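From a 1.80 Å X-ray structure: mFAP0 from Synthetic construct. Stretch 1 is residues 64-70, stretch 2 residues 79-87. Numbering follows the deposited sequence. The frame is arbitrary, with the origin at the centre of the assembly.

Stretch 1, residues 64-70: DTLHVNI
Stretch 2, residues 79-87: KVQGQITMD

Two neighbouring strands of one chain pair here as an antiparallel β-ladder, joined by backbone hydrogen bonds, with an apolar layer on one face and a polar, partly hydrated layer on the other. Strand 66-70 runs at 143° to strand 79-87, their axes approaching to 4.3 Å, and the two stretches bury 609 Å² between them, both sides summed.

The register sets Leu66 opposite Ile84, His67 opposite Gln83, Val68 opposite Gly82, Asn69 opposite Gln81 and Ile70 opposite Val80. CA-CA separations alternate accordingly: 5.2 Å for Val68-Gly82 and 5.3 Å for Ile70-Val80, which are hydrogen-bonded pairs, but 4.3 Å for His67-Gln83 and 4.6 Å for Asn69-Gln81, which are not. Val68 N donates to Gly82 O (2.8 Å) and Gly82 N returns to Val68 O (2.9 Å); Ile70 N donates to Val80 O (3.0 Å) and Val80 N to Ile70 O (2.8 Å). Beyond these, Ile84 N reaches Leu66 O at 2.7 Å. At the Leu66 end a water accepts from Leu66 N (2.6 Å) and donates to Ile84 O (3.0 Å), bridging the two backbones. Between the rungs, CA-H groups approach carbonyls, as in Gln81 CA to Val68 O, 3.3 Å.

Backbone angles through the paired residues are extended, with Val68 at phi/psi -119/134 and Val80 at -128/132; Asp87 departs at -67/-40 and Asp64 at 71/7. Gly82, at -172/-160, is still more stretched; without a side chain, it leaves Val68 no side-chain partner directly across the ladder.

Leu66, Val68, Ile70, Val80 and Ile84 share the apolar face. Branched β-carbons suit extended backbone, and hydrocarbon suits the burial of Val68, Ile70, Val80 and Ile84. Val68 (chi1 m) packs diagonally, its CG1 3.3 Å from CD1 of Ile84 (m, t). Ile70 (t, t) sets CG2 3.6 Å from CB of Val80 (chi1 t). Leu66 (m, t) lays CD1 3.8 Å from CG of Met86 (m, m, m).

His67, Asn69, Gln81 and Gln83 occupy the other face, where polar groups can meet water. His67 (chi1 m, chi2 -115°) donates from NE2 to Thr65 OG1 (3.0 Å; Thr65 chi1 p), which helps fix the ring. Gln83 (m, t, chi3 33°) lies over one ring face, its CG 4.1 Å from the centroid of the His67 ring, a CH-π contact using the aliphatic part of a polar residue. Asn69 (chi1 m, chi2 75°) brings ND2 within 3.4 Å of Gln81 CG (Gln81 chi1 t), while ND2 also donates to a water at 2.7 Å.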

# COMPACT_ATOMS: atom_id res chain seq x y z
N ASP A 64 4.14 -3.21 17.24
CA ASP A 64 4.93 -2.89 16.05
C ASP A 64 4.28 -3.36 14.76
O ASP A 64 4.91 -3.26 13.70
CB ASP A 64 6.35 -3.47 16.15
N THR A 65 3.05 -3.86 14.81
CA THR A 65 2.37 -4.24 13.58
C THR A 65 2.13 -3.01 12.71
O THR A 65 1.82 -1.92 13.22
CB THR A 65 1.04 -4.92 13.89
OG1 THR A 65 0.27 -4.10 14.78
CG2 THR A 65 1.28 -6.28 14.53
N LEU A 66 2.28 -3.18 11.40
CA LEU A 66 2.17 -2.09 10.43
C LEU A 66 0.83 -2.20 9.72
O LEU A 66 0.68 -2.98 8.78
CB LEU A 66 3.33 -2.13 9.44
CG LEU A 66 4.73 -1.87 9.99
CD1 LEU A 66 5.76 -1.91 8.87
CD2 LEU A 66 4.78 -0.53 10.72
N HIS A 67 -0.13 -1.40 10.16
CA HIS A 67 -1.45 -1.35 9.54
C HIS A 67 -1.52 -0.19 8.56
O HIS A 67 -1.07 0.92 8.86
CB HIS A 67 -2.54 -1.20 10.61
CG HIS A 67 -2.60 -2.34 11.57
ND1 HIS A 67 -3.68 -3.20 11.65
CD2 HIS A 67 -1.70 -2.78 12.49
CE1 HIS A 67 -3.45 -4.11 12.58
NE2 HIS A 67 -2.26 -3.88 13.10
N VAL A 68 -2.07 -0.45 7.38
CA VAL A 68 -2.17 0.55 6.32
C VAL A 68 -3.64 0.79 6.01
O VAL A 68 -4.43 -0.16 5.87
CB VAL A 68 -1.40 0.11 5.06
CG1 VAL A 68 0.09 0.12 5.33
CG2 VAL A 68 -1.85 -1.26 4.60
N ASN A 69 -4.02 2.06 5.91
CA ASN A 69 -5.31 2.48 5.38
C ASN A 69 -5.06 3.51 4.29
O ASN A 69 -4.33 4.48 4.51
CB ASN A 69 -6.21 3.07 6.47
CG ASN A 69 -6.72 2.02 7.43
OD1 ASN A 69 -5.98 1.54 8.29
ND2 ASN A 69 -8.00 1.67 7.31
N ILE A 70 -5.66 3.29 3.12
CA ILE A 70 -5.44 4.16 1.97
C ILE A 70 -6.74 4.27 1.17
O ILE A 70 -7.48 3.29 1.03
CB ILE A 70 -4.29 3.64 1.09
CG1 ILE A 70 -4.10 4.53 -0.13
CG2 ILE A 70 -4.54 2.19 0.69
CD1 ILE A 70 -2.73 4.40 -0.77
N LYS A 79 -11.53 2.04 -0.74
CA LYS A 79 -10.60 2.07 0.38
C LYS A 79 -9.94 0.71 0.53
O LYS A 79 -10.54 -0.33 0.25
CB LYS A 79 -11.31 2.47 1.68
CG LYS A 79 -11.86 3.90 1.67
CD LYS A 79 -12.50 4.25 3.00
N VAL A 80 -8.69 0.72 0.98
CA VAL A 80 -7.91 -0.49 1.18
C VAL A 80 -7.36 -0.47 2.60
O VAL A 80 -6.81 0.54 3.04
CB VAL A 80 -6.77 -0.63 0.15
CG1 VAL A 80 -5.92 -1.85 0.47
CG2 VAL A 80 -7.35 -0.73 -1.25
N GLN A 81 -7.51 -1.59 3.30
CA GLN A 81 -7.06 -1.72 4.68
C GLN A 81 -6.28 -3.01 4.78
O GLN A 81 -6.71 -4.05 4.27
CB GLN A 81 -8.24 -1.71 5.66
CG GLN A 81 -7.83 -1.72 7.13
N GLY A 82 -5.11 -2.96 5.41
CA GLY A 82 -4.29 -4.14 5.52
C GLY A 82 -3.10 -3.92 6.42
O GLY A 82 -3.08 -3.02 7.25
N GLN A 83 -2.10 -4.79 6.24
CA GLN A 83 -0.88 -4.76 7.02
C GLN A 83 0.32 -4.90 6.10
O GLN A 83 0.27 -5.62 5.10
CB GLN A 83 -0.83 -5.88 8.06
CG GLN A 83 -1.84 -5.77 9.18
CD GLN A 83 -1.53 -6.74 10.32
OE1 GLN A 83 -0.37 -7.03 10.60
NE2 GLN A 83 -2.58 -7.24 10.97
N ILE A 84 1.40 -4.20 6.45
CA ILE A 84 2.68 -4.32 5.76
C ILE A 84 3.61 -5.15 6.64
O ILE A 84 3.70 -4.92 7.86
CB ILE A 84 3.30 -2.95 5.46
CG1 ILE A 84 2.38 -2.15 4.53
CG2 ILE A 84 4.67 -3.13 4.83
CD1 ILE A 84 2.97 -0.82 4.10
N THR A 85 4.29 -6.11 6.03
CA THR A 85 5.27 -6.96 6.71
C THR A 85 6.64 -6.66 6.13
O THR A 85 6.88 -6.90 4.94
CB THR A 85 4.92 -8.44 6.54
OG1 THR A 85 3.65 -8.71 7.15
CG2 THR A 85 5.98 -9.32 7.19
N MET A 86 7.54 -6.14 6.96
CA MET A 86 8.90 -5.80 6.54
C MET A 86 9.71 -7.09 6.48
O MET A 86 10.26 -7.55 7.48
CB MET A 86 9.54 -4.79 7.48
CG MET A 86 8.92 -3.39 7.45
SD MET A 86 9.11 -2.53 5.87
CE MET A 86 10.82 -2.90 5.48
N ASP A 87 9.78 -7.69 5.29
CA ASP A 87 10.55 -8.92 5.14
C ASP A 87 12.04 -8.67 5.35
O ASP A 87 12.74 -9.48 5.96
CB ASP A 87 10.29 -9.55 3.77
CG ASP A 87 8.86 -10.01 3.61
OD1 ASP A 87 8.22 -10.35 4.63
OD2 ASP A 87 8.37 -10.05 2.46
O HOH W 1 2.60 -5.64 10.54
O HOH W 2 -5.57 -2.44 9.41
O HOH W 3 -8.87 2.45 4.89